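Local coordinates for protein MAU2 chromatid cohesion factor homolog (Saccharomyces cerevisiae, PDB 4XDN) that forms a complex with SCC2 that is required for the association of cohesin with chromosomes, and so takes part in sister chromatid cohesion, at residues R229-E234 with D494-P499. Residues are numbered along the deposited sequence; the frame is centred on the assembly and turned at random.
Sequences RFPIPE and DLQFNP
The salt bridge between Arg229 and Asp494 runs through one guanidinium nitrogen, NH1. NH1 of Arg229 lies 2.7 Å from OD1 of Asp494. The same NH1 gives a hydrogen bond of 2.8 Å to OD2 of Asp494, which it reaches on the syn side at an N-H...O angle of 158°. The carboxylate thus straddles one nitrogen at the guanidinium edge, and the two planes are nearly coplanar, 19° apart. The Arg229 chain bends at chi2 (-59°) and chi3, which folds it round OD2 and brings NH1 back to the acid. CD2 of Leu495 packs obliquely against the guanidinium, 3.7 Å from NH1. NH2 forms a second salt bridge, to Glu447, so the guanidinium serves two acids. With an alanine here, Asp494 and Glu447 would probably both lose a positive partner.

The backbones are joined beside this pair. Asp494 N donates to Arg229 O at 2.8 Å. A water donates to Phe230 O and, weakly, to Asp494 OD2. Further along, Pro231 CB sits 3.8 Å from CE2 of Phe497, at the edge of the ring and in its plane. CG of Gln496 covers one face of that ring. The amide of Gln496 turns back to Thr493 O.

Arg229 has positive phi and closes helix 212-228 with a Schellman motif. Asn498 caps helix 499-513 through its side chain, and a short 3-10 turn precedes it. The Arg229-Asp494 pair and the Pro231-Phe497 packing join the loop after helix 212-228 to the loop before helix 499-513, two interhelical loops distant in sequence, within the largely helical cohesin loading factor fold.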
# COMPACT_ATOMS: atom_id res chain seq x y z
N ARG A 229 -1.14 -2.49 8.45
CA ARG A 229 -0.49 -3.66 9.04
C ARG A 229 -1.09 -4.00 10.40
O ARG A 229 -0.39 -4.50 11.29
CB ARG A 229 1.02 -3.45 9.17
CG ARG A 229 1.75 -3.28 7.83
CD ARG A 229 1.57 -4.49 6.93
NE ARG A 229 2.86 -5.01 6.46
CZ ARG A 229 3.44 -6.13 6.89
NH1 ARG A 229 2.87 -6.89 7.82
NH2 ARG A 229 4.60 -6.50 6.38
N PHE A 230 -2.38 -3.74 10.57
CA PHE A 230 -3.08 -4.15 11.77
C PHE A 230 -3.38 -5.64 11.69
O PHE A 230 -3.59 -6.17 10.60
CB PHE A 230 -4.39 -3.38 11.95
CG PHE A 230 -4.20 -1.94 12.34
CD1 PHE A 230 -3.23 -1.56 13.25
CD2 PHE A 230 -5.02 -0.95 11.81
CE1 PHE A 230 -3.06 -0.24 13.61
CE2 PHE A 230 -4.86 0.37 12.17
CZ PHE A 230 -3.88 0.73 13.07
N PRO A 231 -3.39 -6.33 12.84
CA PRO A 231 -3.85 -7.73 12.85
C PRO A 231 -5.26 -7.86 12.30
O PRO A 231 -6.13 -7.06 12.65
CB PRO A 231 -3.80 -8.11 14.33
CG PRO A 231 -2.78 -7.21 14.91
CD PRO A 231 -2.89 -5.92 14.16
N ILE A 232 -5.49 -8.85 11.45
CA ILE A 232 -6.82 -9.08 10.89
C ILE A 232 -7.61 -10.02 11.80
O ILE A 232 -7.16 -11.14 12.05
CB ILE A 232 -6.75 -9.66 9.47
CG1 ILE A 232 -5.83 -8.82 8.58
CG2 ILE A 232 -8.16 -9.74 8.87
CD1 ILE A 232 -5.59 -9.39 7.21
N PRO A 233 -8.77 -9.57 12.30
CA PRO A 233 -9.60 -10.47 13.12
C PRO A 233 -9.99 -11.75 12.39
O PRO A 233 -10.07 -11.75 11.16
CB PRO A 233 -10.84 -9.62 13.42
CG PRO A 233 -10.37 -8.22 13.33
CD PRO A 233 -9.34 -8.21 12.24
N GLU A 234 -10.23 -12.81 13.14
CA GLU A 234 -10.51 -14.12 12.57
C GLU A 234 -11.76 -14.11 11.70
O GLU A 234 -11.79 -14.71 10.63
CB GLU A 234 -10.64 -15.17 13.68
CG GLU A 234 -10.82 -16.59 13.18
CD GLU A 234 -9.66 -17.05 12.31
OE1 GLU A 234 -8.51 -16.65 12.58
OE2 GLU A 234 -9.91 -17.79 11.34
N ASP A 494 0.73 -6.70 12.62
CA ASP A 494 0.55 -8.11 12.30
C ASP A 494 1.89 -8.85 12.24
O ASP A 494 1.92 -10.07 12.08
CB ASP A 494 -0.20 -8.27 10.96
CG ASP A 494 0.64 -7.84 9.77
OD1 ASP A 494 1.43 -8.66 9.26
OD2 ASP A 494 0.50 -6.68 9.33
N LEU A 495 2.98 -8.10 12.37
CA LEU A 495 4.32 -8.69 12.33
C LEU A 495 4.55 -9.64 13.50
O LEU A 495 5.41 -10.52 13.43
CB LEU A 495 5.38 -7.59 12.34
CG LEU A 495 5.44 -6.70 11.10
CD1 LEU A 495 6.41 -5.55 11.32
CD2 LEU A 495 5.83 -7.50 9.88
N GLN A 496 3.79 -9.47 14.58
CA GLN A 496 3.89 -10.35 15.73
C GLN A 496 3.47 -11.77 15.36
O GLN A 496 3.76 -12.72 16.09
CB GLN A 496 3.04 -9.84 16.89
CG GLN A 496 1.54 -9.86 16.61
CD GLN A 496 0.73 -9.20 17.70
OE1 GLN A 496 0.54 -9.76 18.78
NE2 GLN A 496 0.24 -7.99 17.43
N PHE A 497 2.79 -11.91 14.23
CA PHE A 497 2.36 -13.21 13.74
C PHE A 497 3.21 -13.65 12.55
O PHE A 497 2.89 -14.65 11.89
CB PHE A 497 0.88 -13.17 13.34
CG PHE A 497 -0.01 -12.65 14.43
CD1 PHE A 497 -0.14 -13.33 15.63
CD2 PHE A 497 -0.74 -11.48 14.24
CE1 PHE A 497 -0.96 -12.86 16.63
CE2 PHE A 497 -1.57 -11.00 15.24
CZ PHE A 497 -1.68 -11.69 16.43
N ASN A 498 4.27 -12.91 12.28
CA ASN A 498 5.21 -13.25 11.22
C ASN A 498 6.40 -14.01 11.82
O ASN A 498 7.14 -13.46 12.63
CB ASN A 498 5.69 -11.98 10.49
CG ASN A 498 6.62 -12.29 9.33
OD1 ASN A 498 7.64 -12.96 9.49
ND2 ASN A 498 6.27 -11.79 8.15
N PRO A 499 6.58 -15.29 11.42
CA PRO A 499 7.62 -16.11 12.07
C PRO A 499 9.04 -15.58 11.88
O PRO A 499 9.84 -15.69 12.80
CB PRO A 499 7.44 -17.48 11.41
CG PRO A 499 6.75 -17.21 10.12
CD PRO A 499 5.86 -16.04 10.38
O HOH W 1 -2.37 -6.83 8.35